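Local coordinates for two-domain protein containing predicted PHP-like metal-dependent phosphoesterase (PDB 3E38) that probably acts as a zinc-dependent phosphoesterase of the PHP family, possibly trimming nucleic acids as an exonuclease, with an Ig-like domain attached, at residues B[87-92]-B[224-229]; B[167-172]-B[242-247]; B[172-177]-B[328-333]; B[261-266]-B[271-276]; B[297-302]-B[307-312]. All coordinates share one frame; numbering follows the deposited sequence.

Contact 1 (B[87-92]-B[224-229]); sequences LLIKGS and QGIREA
Ile226 and Ile89 both turn CG1 away from their own carbonyl carbon (chi1 -68° and -56°), and an extended second torsion then carries each CD1 methyl out to the end of its side chain. These two ends meet with Leu87, whose CG takes the same position beside the backbone N. Ile226 CD1 lies 3.8 Å from Leu87 CD1, the two side chains running side by side and pointing opposite ways, and 4.1 Å from Ile89 CD1, which it meets at a slant. One helix methyl is thus shared by two strand residues. Long branched aliphatics suit the place because they can bridge backbones 9.5 Å apart (Ile89 CA to Ile226 CA) with methyl groups. No hydrogen bond crosses, so the contact rests on dispersion and on the exclusion of water. Ile89 is also about 10 Å, side chain to side chain, from the zinc ligand His24. Helix 223-231 packs here against strand 87-95 and its parallel neighbour 50-56, where Ala50 touches both Leu87 and Ile226. Phe23 and Phe107 adjoin Ile89, while Leu88 turns instead to Phe74 and Cys77 of helix 72-83.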
# COMPACT_ATOMS: atom_id res chain seq x y z
N LEU B 87 25.33 -10.76 -9.77
CA LEU B 87 26.44 -11.68 -9.53
C LEU B 87 25.89 -12.99 -9.03
O LEU B 87 25.14 -13.01 -8.05
CB LEU B 87 27.46 -11.12 -8.48
CG LEU B 87 28.21 -9.80 -8.79
CD1 LEU B 87 29.03 -9.33 -7.59
CD2 LEU B 87 29.11 -9.90 -10.03
N LEU B 88 26.31 -14.07 -9.68
CA LEU B 88 25.79 -15.41 -9.41
C LEU B 88 26.85 -16.34 -8.85
O LEU B 88 27.74 -16.80 -9.54
CB LEU B 88 25.16 -15.95 -10.70
CG LEU B 88 24.33 -17.23 -10.81
CD1 LEU B 88 23.02 -17.16 -10.08
CD2 LEU B 88 24.07 -17.48 -12.28
N ILE B 89 26.70 -16.62 -7.58
CA ILE B 89 27.58 -17.50 -6.81
C ILE B 89 26.94 -18.89 -6.84
O ILE B 89 25.80 -19.11 -6.41
CB ILE B 89 27.71 -16.97 -5.36
CG1 ILE B 89 28.20 -15.52 -5.38
CG2 ILE B 89 28.59 -17.88 -4.41
CD1 ILE B 89 27.92 -14.79 -4.05
N LYS B 90 27.68 -19.83 -7.40
CA LYS B 90 27.29 -21.22 -7.45
C LYS B 90 27.32 -21.79 -6.02
O LYS B 90 28.26 -21.60 -5.24
CB LYS B 90 28.23 -22.01 -8.35
CG LYS B 90 27.95 -23.53 -8.31
CD LYS B 90 28.90 -24.33 -9.21
CE LYS B 90 28.34 -24.52 -10.62
NZ LYS B 90 27.24 -25.50 -10.62
N GLY B 91 26.25 -22.48 -5.67
CA GLY B 91 26.18 -23.07 -4.34
C GLY B 91 25.11 -24.11 -4.27
O GLY B 91 24.30 -24.30 -5.23
N SER B 92 25.13 -24.73 -3.10
CA SER B 92 24.25 -25.82 -2.74
C SER B 92 24.08 -25.97 -1.26
O SER B 92 24.94 -25.57 -0.44
CB SER B 92 24.80 -27.17 -3.26
OG SER B 92 24.91 -27.23 -4.68
N GLN B 224 35.04 -12.15 -6.43
CA GLN B 224 36.24 -12.23 -5.57
C GLN B 224 36.08 -11.21 -4.44
O GLN B 224 36.47 -11.43 -3.27
CB GLN B 224 37.55 -12.01 -6.37
N GLY B 225 35.47 -10.08 -4.79
CA GLY B 225 35.25 -9.02 -3.81
C GLY B 225 34.38 -9.53 -2.67
O GLY B 225 34.67 -9.37 -1.45
N ILE B 226 33.33 -10.20 -3.07
CA ILE B 226 32.39 -10.75 -2.10
C ILE B 226 33.06 -11.79 -1.22
O ILE B 226 32.92 -11.82 -0.01
CB ILE B 226 31.22 -11.39 -2.78
CG1 ILE B 226 30.36 -10.31 -3.47
CG2 ILE B 226 30.37 -12.18 -1.78
CD1 ILE B 226 29.20 -10.87 -4.12
N ARG B 227 33.79 -12.66 -1.87
CA ARG B 227 34.44 -13.77 -1.21
C ARG B 227 35.40 -13.25 -0.17
O ARG B 227 35.44 -13.78 0.95
CB ARG B 227 35.16 -14.69 -2.21
CG ARG B 227 35.93 -15.84 -1.52
CD ARG B 227 35.02 -16.59 -0.61
NE ARG B 227 35.65 -17.65 0.16
CZ ARG B 227 35.84 -18.90 -0.27
NH1 ARG B 227 35.51 -19.29 -1.50
NH2 ARG B 227 36.38 -19.76 0.55
N GLU B 228 36.14 -12.19 -0.52
CA GLU B 228 37.16 -11.60 0.40
C GLU B 228 36.49 -10.95 1.63
O GLU B 228 36.94 -11.07 2.79
CB GLU B 228 38.11 -10.63 -0.33
CG GLU B 228 39.19 -10.00 0.57
CD GLU B 228 38.72 -8.78 1.34
OE1 GLU B 228 37.66 -8.19 0.96
OE2 GLU B 228 39.43 -8.39 2.29
N ALA B 229 35.35 -10.34 1.37
CA ALA B 229 34.53 -9.75 2.45
C ALA B 229 34.09 -10.85 3.42
O ALA B 229 34.23 -10.74 4.65
CB ALA B 229 33.31 -9.04 1.88

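Contact 2 (B[167-172]-B[242-247]); sequences EVANGH and LLIGRE
Behind the apolar contact of Val168 and Ala169 with Ile244 lie two flat groups, the carboxamide of Asn170 and the carboxylate of Glu167. Asn170 ND2 gives a nearly straight bond of 2.7 Å (171°) to Glu167 OE1, which lies in the amide plane, whereas the nitrogen approaches from the syn side, 31° out of the carboxylate plane. The pair belongs to the second shell of the metal site, since Asn170 ND2 also bonds the zinc ligand Asp194 and Glu167 OE2 holds ND1 of the zinc ligand His24. On the apolar side, Val168 CG2 occupies the crowded position between backbone N and carbonyl carbon and comes 4.2 Å from Ile244 CG2. Ala169 CB stands 4.5 Å from Ile244 CD1. Two successive residues can face the same isoleucine because the chain turns a corner at Val168. The small alanine leaves room for Ile244 to reach the strand, and the branched side chains fill a buried space with no polar needs. Around this core, Ile179 of helix 176-185 and Met189 of strand 188-192 touch both Val168 and Ile244, and strand 235-239 adds Ala237 and Phe239.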
# COMPACT_ATOMS: atom_id res chain seq x y z
N GLU B 167 24.22 -18.65 9.78
CA GLU B 167 23.04 -17.82 9.57
C GLU B 167 22.53 -17.37 10.92
O GLU B 167 22.27 -18.19 11.83
CB GLU B 167 21.95 -18.58 8.83
CG GLU B 167 22.24 -18.75 7.37
CD GLU B 167 21.07 -19.41 6.61
OE1 GLU B 167 20.25 -20.09 7.28
OE2 GLU B 167 21.00 -19.27 5.35
N VAL B 168 22.48 -16.05 11.08
CA VAL B 168 21.99 -15.41 12.34
C VAL B 168 20.53 -15.01 12.14
O VAL B 168 19.79 -14.67 13.08
CB VAL B 168 22.82 -14.18 12.80
CG1 VAL B 168 24.20 -14.65 13.36
CG2 VAL B 168 22.92 -13.08 11.69
N ALA B 169 20.14 -15.12 10.89
CA ALA B 169 18.79 -14.80 10.47
C ALA B 169 18.46 -15.46 9.13
O ALA B 169 19.18 -15.32 8.17
CB ALA B 169 18.60 -13.30 10.43
N ASN B 170 17.35 -16.20 9.13
CA ASN B 170 16.81 -16.95 7.97
C ASN B 170 15.33 -16.66 7.77
O ASN B 170 14.48 -17.03 8.58
CB ASN B 170 17.04 -18.46 8.17
CG ASN B 170 16.72 -19.29 6.93
OD1 ASN B 170 15.60 -19.29 6.48
ND2 ASN B 170 17.70 -20.07 6.42
N GLY B 171 15.01 -16.01 6.69
CA GLY B 171 13.62 -15.65 6.41
C GLY B 171 13.11 -14.86 7.59
O GLY B 171 13.67 -13.85 7.95
N HIS B 172 12.04 -15.35 8.22
CA HIS B 172 11.41 -14.65 9.34
C HIS B 172 11.92 -15.21 10.67
O HIS B 172 11.38 -14.94 11.71
CB HIS B 172 9.90 -14.70 9.20
CG HIS B 172 9.41 -14.01 7.95
ND1 HIS B 172 9.55 -12.66 7.76
CD2 HIS B 172 8.84 -14.48 6.81
CE1 HIS B 172 9.04 -12.31 6.58
NE2 HIS B 172 8.60 -13.40 5.98
N LEU B 242 15.94 -5.09 12.04
CA LEU B 242 17.24 -5.29 12.69
C LEU B 242 18.42 -5.35 11.69
O LEU B 242 18.28 -5.76 10.52
CB LEU B 242 17.22 -6.55 13.55
CG LEU B 242 16.11 -6.77 14.57
CD1 LEU B 242 16.39 -8.10 15.27
CD2 LEU B 242 16.05 -5.59 15.58
N LEU B 243 19.56 -4.86 12.15
CA LEU B 243 20.80 -4.98 11.41
C LEU B 243 21.73 -5.57 12.43
O LEU B 243 21.92 -5.04 13.51
CB LEU B 243 21.30 -3.65 10.84
CG LEU B 243 22.49 -3.77 9.89
CD1 LEU B 243 22.04 -4.38 8.54
CD2 LEU B 243 23.13 -2.43 9.66
N ILE B 244 22.26 -6.73 12.09
CA ILE B 244 23.07 -7.51 13.00
C ILE B 244 24.52 -7.64 12.54
O ILE B 244 24.80 -8.04 11.42
CB ILE B 244 22.45 -8.91 13.13
CG1 ILE B 244 20.95 -8.75 13.44
CG2 ILE B 244 23.22 -9.75 14.18
CD1 ILE B 244 20.04 -9.79 12.84
N GLY B 245 25.43 -7.29 13.44
CA GLY B 245 26.85 -7.38 13.12
C GLY B 245 27.81 -6.93 14.21
O GLY B 245 27.41 -6.54 15.29
N ARG B 246 29.09 -7.01 13.92
CA ARG B 246 30.10 -6.57 14.88
C ARG B 246 30.09 -5.05 14.98
O ARG B 246 29.95 -4.29 14.01
CB ARG B 246 31.49 -7.11 14.57
CG ARG B 246 31.61 -8.59 14.85
CD ARG B 246 33.05 -9.11 14.76
NE ARG B 246 33.06 -10.57 14.86
CZ ARG B 246 32.55 -11.38 13.94
NH1 ARG B 246 31.95 -10.88 12.85
NH2 ARG B 246 32.57 -12.68 14.11
N GLU B 247 30.21 -4.64 16.22
CA GLU B 247 30.22 -3.24 16.59
C GLU B 247 31.20 -2.40 15.79
O GLU B 247 30.94 -1.25 15.47
CB GLU B 247 30.60 -3.11 18.06
CG GLU B 247 30.80 -1.69 18.43
CD GLU B 247 31.28 -1.52 19.82
OE1 GLU B 247 31.65 -2.53 20.45
OE2 GLU B 247 31.29 -0.37 20.27

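Contact 3 (B[172-177]-B[328-333]); sequences HLYMPE and NFIVAP
Two meetings make up this contact, a phenol oxygen on aliphatic carbon (Tyr174 with Ile330) and a proline pair (Pro176 with Pro333), and no hydrogen bond crosses it. In the first, Tyr174 OH lies 3.7 Å from Ile330 CG2 and 4.1 Å from its CG1, so the hydroxyl sits against both arms that leave the branch point of the isoleucine. With CG anti to the backbone N (chi1 175°), the ring reaches across from strand 173-174, a span that tyrosine has the length to cover. The second is between two proline rings, met at their CB atoms: Pro176 CB is 4.1 Å from Pro333 CB, while Pro333 CG approaches the backbone carbonyl, 3.4 Å from Pro176 O. Within 172-177 the two themes join, for Pro176 CD sits 3.6 Å above one face of the Tyr174 ring, offset toward its rim. Proline suits the first turn of a helix, where its missing N-H costs nothing. The contact brings the Ig-like domain onto the metal-binding domain: Ile179 of helix 176-185 touches Tyr174, Ile330 and Pro333, and strand 242-244 lies alongside, its Leu243 bonded through the backbone to Ile330.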
# COMPACT_ATOMS: atom_id res chain seq x y z
N HIS B 172 12.04 -15.35 8.22
CA HIS B 172 11.41 -14.65 9.34
C HIS B 172 11.92 -15.21 10.67
O HIS B 172 11.38 -14.94 11.71
CB HIS B 172 9.90 -14.70 9.20
CG HIS B 172 9.41 -14.01 7.95
ND1 HIS B 172 9.55 -12.66 7.76
CD2 HIS B 172 8.84 -14.48 6.81
CE1 HIS B 172 9.04 -12.31 6.58
NE2 HIS B 172 8.60 -13.40 5.98
N LEU B 173 13.02 -15.93 10.61
CA LEU B 173 13.64 -16.55 11.84
C LEU B 173 14.93 -15.87 12.23
O LEU B 173 15.87 -15.86 11.47
CB LEU B 173 13.87 -18.07 11.66
CG LEU B 173 14.52 -18.91 12.81
CD1 LEU B 173 13.79 -18.80 14.17
CD2 LEU B 173 14.68 -20.38 12.42
N TYR B 174 14.90 -15.28 13.42
CA TYR B 174 16.06 -14.62 14.09
C TYR B 174 16.62 -15.58 15.13
O TYR B 174 15.87 -16.11 15.91
CB TYR B 174 15.60 -13.31 14.75
CG TYR B 174 16.64 -12.58 15.58
CD1 TYR B 174 17.77 -12.03 15.00
CD2 TYR B 174 16.44 -12.36 16.94
CE1 TYR B 174 18.66 -11.32 15.73
CE2 TYR B 174 17.35 -11.66 17.69
CZ TYR B 174 18.46 -11.14 17.08
OH TYR B 174 19.37 -10.44 17.82
N MSE B 175 17.94 -15.78 15.12
CA MSE B 175 18.63 -16.76 15.99
C MSE B 175 19.82 -16.18 16.70
O MSE B 175 20.94 -16.42 16.31
CB MSE B 175 19.06 -17.95 15.14
CG MSE B 175 17.84 -18.47 14.39
SE MSE B 175 18.06 -19.59 12.83
CE MSE B 175 18.71 -18.32 11.49
N PRO B 176 19.58 -15.45 17.78
CA PRO B 176 20.63 -14.76 18.54
C PRO B 176 21.70 -15.63 19.09
O PRO B 176 22.80 -15.16 19.37
CB PRO B 176 19.87 -14.14 19.75
CG PRO B 176 18.59 -14.90 19.85
CD PRO B 176 18.25 -15.19 18.35
N GLU B 177 21.37 -16.89 19.29
CA GLU B 177 22.35 -17.80 19.89
C GLU B 177 23.53 -17.83 18.93
O GLU B 177 24.68 -17.99 19.34
CB GLU B 177 21.80 -19.23 20.09
CG GLU B 177 20.55 -19.35 20.97
CD GLU B 177 19.24 -18.93 20.28
OE1 GLU B 177 19.26 -18.46 19.12
OE2 GLU B 177 18.19 -19.08 20.93
N ASN B 328 18.15 -1.30 17.46
CA ASN B 328 17.95 -2.26 16.38
C ASN B 328 19.23 -2.55 15.59
O ASN B 328 19.20 -3.19 14.56
CB ASN B 328 16.79 -1.85 15.45
CG ASN B 328 17.02 -0.55 14.74
OD1 ASN B 328 17.51 0.38 15.34
ND2 ASN B 328 16.56 -0.44 13.47
N PHE B 329 20.34 -2.03 16.09
CA PHE B 329 21.68 -2.33 15.55
C PHE B 329 22.31 -3.27 16.54
O PHE B 329 23.01 -2.85 17.48
CB PHE B 329 22.53 -1.09 15.37
CG PHE B 329 22.34 -0.41 14.01
CD1 PHE B 329 21.16 -0.56 13.31
CD2 PHE B 329 23.34 0.37 13.47
CE1 PHE B 329 21.00 0.06 12.10
CE2 PHE B 329 23.18 0.99 12.25
CZ PHE B 329 22.01 0.84 11.57
N ILE B 330 22.07 -4.56 16.31
CA ILE B 330 22.46 -5.62 17.24
C ILE B 330 23.92 -6.02 17.12
O ILE B 330 24.34 -6.55 16.09
CB ILE B 330 21.60 -6.85 17.09
CG1 ILE B 330 20.10 -6.47 17.13
CG2 ILE B 330 21.98 -7.86 18.17
CD1 ILE B 330 19.63 -5.81 18.48
N VAL B 331 24.66 -5.77 18.20
CA VAL B 331 26.10 -6.01 18.24
C VAL B 331 26.45 -7.29 19.03
O VAL B 331 27.55 -7.85 18.95
CB VAL B 331 26.87 -4.73 18.76
CG1 VAL B 331 26.51 -3.49 17.87
CG2 VAL B 331 26.63 -4.44 20.29
N ALA B 332 25.45 -7.72 19.77
CA ALA B 332 25.48 -8.94 20.58
C ALA B 332 24.03 -9.33 20.90
O ALA B 332 23.14 -8.48 20.85
CB ALA B 332 26.28 -8.77 21.89
N PRO B 333 23.78 -10.60 21.20
CA PRO B 333 22.42 -10.90 21.60
C PRO B 333 21.91 -9.91 22.63
O PRO B 333 22.59 -9.59 23.61
CB PRO B 333 22.55 -12.29 22.28
CG PRO B 333 23.75 -12.88 21.74
CD PRO B 333 24.70 -11.72 21.46

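Contact 4 (B[261-266]-B[271-276]); sequences EEVSRN and TLSITN
Thr271 O is the tight centre of this hairpin, taking bonds from both Val263 N (2.7 Å) and Ser264 N (3.2 Å). Two consecutive residues facing one make a classic beta bulge, which shifts the antiparallel register by one. Thr271 N returns a bond to Ser264 O. Beyond the bulge, Glu261 and Ser273 form a hydrogen-bonded pair, with Ser273 N reaching Glu261 O at 2.7 Å and Glu261 N bonding Ser273 O at 3.0 Å. On the face of Glu261 and Thr271, Val263 CG2 rests 3.7 Å from Ser273 CB; on the other, Leu272 CD2 bends in to 3.7 Å from Glu262 CA. The small or beta-branched Val263, Ser264, Thr271 and Ser273 suit so close a pairing. Looser and charged are the exposed ends: Glu261 extends outward on one face, Glu262 on the other, where Arg265 of its own strand holds it side-on, NE to OE2 at 2.9 Å and NH2 to OE1, the oxygens lying near the guanidinium plane. Arg265 also bridges to the C-terminal carboxylate of Leu343. Strand 258-265 is the outermost of its sheet in this chain; strand 269-276 pairs next with 306-313, and Leu272 and Ile274 face Ile341 of the opposing sheet.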
# COMPACT_ATOMS: atom_id res chain seq x y z
N GLU B 261 23.71 17.67 12.50
CA GLU B 261 24.21 19.05 12.42
C GLU B 261 23.66 19.92 13.55
O GLU B 261 22.48 19.86 13.87
CB GLU B 261 23.84 19.70 11.09
CG GLU B 261 24.27 18.98 9.84
CD GLU B 261 23.70 19.68 8.60
OE1 GLU B 261 23.17 20.80 8.75
OE2 GLU B 261 23.77 19.12 7.48
N GLU B 262 24.55 20.71 14.13
CA GLU B 262 24.19 21.69 15.16
C GLU B 262 23.57 22.88 14.45
O GLU B 262 24.25 23.60 13.75
CB GLU B 262 25.41 22.13 16.00
CG GLU B 262 25.11 23.29 16.99
CD GLU B 262 26.23 23.56 18.01
OE1 GLU B 262 26.92 22.61 18.43
OE2 GLU B 262 26.39 24.73 18.41
N VAL B 263 22.27 23.04 14.63
CA VAL B 263 21.50 24.13 14.02
C VAL B 263 21.66 25.41 14.82
O VAL B 263 21.57 26.53 14.30
CB VAL B 263 19.98 23.86 14.05
CG1 VAL B 263 19.22 25.10 13.60
CG2 VAL B 263 19.62 22.66 13.21
N SER B 264 21.92 25.20 16.10
CA SER B 264 21.94 26.29 17.08
C SER B 264 22.45 25.89 18.45
O SER B 264 22.62 24.71 18.78
CB SER B 264 20.50 26.78 17.25
OG SER B 264 20.41 27.79 18.23
N ARG B 265 22.68 26.92 19.24
CA ARG B 265 23.15 26.74 20.61
C ARG B 265 22.87 27.98 21.47
O ARG B 265 22.42 29.03 21.00
CB ARG B 265 24.66 26.42 20.60
CG ARG B 265 25.26 26.06 21.96
CD ARG B 265 26.77 25.73 21.87
NE ARG B 265 27.10 24.45 21.25
CZ ARG B 265 27.51 23.37 21.91
NH1 ARG B 265 27.66 23.41 23.23
NH2 ARG B 265 27.80 22.26 21.26
N ASN B 266 22.99 27.77 22.78
CA ASN B 266 22.94 28.86 23.76
C ASN B 266 23.18 28.34 25.16
O ASN B 266 23.68 27.23 25.35
CB ASN B 266 21.68 29.74 23.71
CG ASN B 266 20.40 29.00 24.03
OD1 ASN B 266 20.38 28.05 24.81
ND2 ASN B 266 19.30 29.47 23.45
N THR B 271 20.55 22.83 19.74
CA THR B 271 19.55 22.33 18.79
C THR B 271 20.26 21.65 17.63
O THR B 271 21.12 22.25 16.99
CB THR B 271 18.65 23.44 18.29
OG1 THR B 271 17.84 23.88 19.38
CG2 THR B 271 17.74 22.95 17.17
N LEU B 272 19.92 20.39 17.43
CA LEU B 272 20.47 19.58 16.34
C LEU B 272 19.44 19.28 15.27
O LEU B 272 18.24 19.41 15.47
CB LEU B 272 21.00 18.23 16.87
CG LEU B 272 22.09 18.20 17.95
CD1 LEU B 272 22.33 16.77 18.44
CD2 LEU B 272 23.36 18.82 17.42
N SER B 273 19.93 18.93 14.10
CA SER B 273 19.05 18.40 13.07
C SER B 273 19.67 17.10 12.64
O SER B 273 20.75 17.09 12.06
CB SER B 273 18.87 19.33 11.85
OG SER B 273 20.01 19.27 10.99
N ILE B 274 18.98 16.00 12.96
CA ILE B 274 19.45 14.66 12.59
C ILE B 274 18.60 14.06 11.47
O ILE B 274 17.39 13.98 11.55
CB ILE B 274 19.41 13.75 13.79
CG1 ILE B 274 20.13 14.44 14.94
CG2 ILE B 274 20.04 12.41 13.45
CD1 ILE B 274 20.14 13.64 16.19
N THR B 275 19.25 13.70 10.40
CA THR B 275 18.57 13.11 9.26
C THR B 275 19.05 11.72 8.97
O THR B 275 20.24 11.46 8.89
CB THR B 275 18.81 13.95 8.00
OG1 THR B 275 18.48 15.31 8.29
CG2 THR B 275 17.99 13.44 6.82
N ASN B 276 18.05 10.85 8.83
CA ASN B 276 18.20 9.46 8.44
C ASN B 276 18.23 9.51 6.92
O ASN B 276 17.23 9.86 6.25
CB ASN B 276 17.04 8.61 8.94
CG ASN B 276 17.27 7.12 8.80
OD1 ASN B 276 18.21 6.68 8.15
ND2 ASN B 276 16.37 6.31 9.38

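Contact 5 (B[297-302]-B[307-312]); sequences RDMTLK and YTVRIG
Tyr307 OH accepts the backbone N-H of Lys302 in a bond of 2.9 Å and 162°, the nitrogen lying at the edge of the ring, near its plane. Thr300 O is 3.1 Å from the same hydroxyl, and Lys302 CB packs 3.5 Å from it; the phenol end lies against the end of strand 298-301. A tyrosine at the start of one strand holding the main chain five residues earlier recalls the tyrosine corner of Greek-key sandwiches. Leu301 packs beside the ring, its CA 3.5 Å from Tyr307 CE1. At the other end of the ring comes Met299, a selenomethionine. Its fully extended chain, with CG opposite the backbone N (chi1 -174°), drives CE to 3.6 Å from Tyr307 CB and to 3.4 Å from Val309 CG2, a tight fit. Methionine, natural at this position and here carried as selenomethionine, has the reach to span strand axes 9.9 Å apart. Replacing Tyr307 by an alanine is likely to leave the Lys302 N-H without its acceptor and open a gap beside Leu301 and the Met299 methyl. The strands belong to the two facing sheets of the Ig-like sandwich: Met299 pairs through its backbone with Leu284 of strand 282-286, Tyr307 with Ile274 of strand 269-276, and Ile274 packs against Leu301.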
# COMPACT_ATOMS: atom_id res chain seq x y z
N ARG B 297 13.91 10.32 25.57
CA ARG B 297 14.01 9.00 26.22
C ARG B 297 14.03 7.91 25.15
O ARG B 297 14.72 6.89 25.27
CB ARG B 297 12.87 8.76 27.20
CG ARG B 297 13.13 9.56 28.43
CD ARG B 297 12.03 9.49 29.46
NE ARG B 297 11.90 8.17 30.01
CZ ARG B 297 10.99 7.84 30.90
NH1 ARG B 297 10.14 8.74 31.38
NH2 ARG B 297 10.96 6.60 31.32
N ASP B 298 13.28 8.19 24.11
CA ASP B 298 13.14 7.25 23.00
C ASP B 298 12.97 8.03 21.73
O ASP B 298 12.43 9.11 21.73
CB ASP B 298 11.93 6.34 23.22
CG ASP B 298 12.23 5.22 24.17
OD1 ASP B 298 12.94 4.27 23.77
OD2 ASP B 298 11.73 5.26 25.32
N MSE B 299 13.41 7.46 20.64
CA MSE B 299 13.29 8.17 19.39
C MSE B 299 13.46 7.26 18.21
O MSE B 299 14.35 6.43 18.17
CB MSE B 299 14.36 9.25 19.39
CG MSE B 299 14.29 10.16 18.24
SE MSE B 299 15.49 11.72 18.37
CE MSE B 299 14.70 12.50 16.72
N THR B 300 12.56 7.42 17.26
CA THR B 300 12.61 6.64 16.03
C THR B 300 12.84 7.52 14.85
O THR B 300 12.02 8.40 14.55
CB THR B 300 11.31 5.91 15.72
OG1 THR B 300 11.12 4.89 16.70
CG2 THR B 300 11.39 5.27 14.29
N LEU B 301 13.97 7.28 14.20
CA LEU B 301 14.34 8.02 13.01
C LEU B 301 13.96 7.21 11.79
O LEU B 301 14.64 6.28 11.40
CB LEU B 301 15.82 8.36 12.96
CG LEU B 301 16.41 9.33 13.95
CD1 LEU B 301 16.33 8.74 15.34
CD2 LEU B 301 17.84 9.55 13.52
N LYS B 302 12.83 7.58 11.23
CA LYS B 302 12.31 6.95 10.04
C LYS B 302 13.19 7.24 8.83
O LYS B 302 13.96 8.20 8.81
CB LYS B 302 10.86 7.42 9.76
CG LYS B 302 9.84 6.78 10.71
CD LYS B 302 8.56 7.56 10.76
CE LYS B 302 7.51 6.97 11.70
NZ LYS B 302 6.59 5.97 11.09
N TYR B 307 15.00 15.24 11.50
CA TYR B 307 14.44 15.62 12.79
C TYR B 307 15.20 16.75 13.45
O TYR B 307 16.43 16.85 13.31
CB TYR B 307 14.49 14.43 13.74
CG TYR B 307 13.69 13.27 13.27
CD1 TYR B 307 14.23 12.35 12.37
CD2 TYR B 307 12.40 13.08 13.72
CE1 TYR B 307 13.49 11.28 11.92
CE2 TYR B 307 11.64 12.00 13.27
CZ TYR B 307 12.19 11.11 12.37
OH TYR B 307 11.45 10.04 11.94
N THR B 308 14.45 17.59 14.16
CA THR B 308 15.02 18.65 14.99
C THR B 308 15.06 18.15 16.42
O THR B 308 14.05 17.82 17.02
CB THR B 308 14.21 19.92 14.93
OG1 THR B 308 13.92 20.22 13.57
CG2 THR B 308 14.98 21.08 15.58
N VAL B 309 16.24 18.10 16.96
CA VAL B 309 16.45 17.56 18.28
C VAL B 309 17.11 18.59 19.19
O VAL B 309 18.21 19.07 18.93
CB VAL B 309 17.31 16.28 18.17
CG1 VAL B 309 17.58 15.66 19.52
CG2 VAL B 309 16.61 15.30 17.25
N ARG B 310 16.39 18.92 20.25
CA ARG B 310 16.89 19.87 21.22
C ARG B 310 17.44 19.13 22.41
O ARG B 310 16.83 18.21 22.94
CB ARG B 310 15.77 20.83 21.66
CG ARG B 310 16.17 21.84 22.78
CD ARG B 310 17.01 23.03 22.30
NE ARG B 310 17.34 23.94 23.40
CZ ARG B 310 18.09 25.04 23.28
NH1 ARG B 310 18.59 25.38 22.10
NH2 ARG B 310 18.34 25.79 24.34
N ILE B 311 18.63 19.53 22.80
CA ILE B 311 19.29 19.00 23.98
C ILE B 311 19.44 20.14 24.98
O ILE B 311 20.13 21.13 24.72
CB ILE B 311 20.68 18.39 23.70
CG1 ILE B 311 20.59 17.19 22.75
CG2 ILE B 311 21.33 17.95 25.03
CD1 ILE B 311 20.14 17.52 21.36
N GLY B 312 18.76 20.03 26.10
CA GLY B 312 18.82 21.04 27.13
C GLY B 312 19.96 20.87 28.12
O GLY B 312 20.38 19.75 28.44

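How the contacts relate
The five contacts follow the two-domain plan. Contacts 1 and 2 lie in the metal-binding domain, centres 19 Å apart, and both reach the same mixed sheet; at contact 2 the Ala169 side chain is about 14 Å from a zinc ion. Contact 3, centred only 5 Å from contact 2, joins the two domains: Leu243 O of contact 2 is 2.8 Å from Ile330 N of contact 3, and Leu243 N is 2.9 Å from Asn328 O, both probable hydrogen bonds. Contacts 4 and 5 lie within the Ig-like domain, away from the metals, with centres 10 Å apart, joined where Asn276 ND2 comes 2.7 Å from Leu301 O. Contact 4 is 42 Å from contact 1, centre to centre.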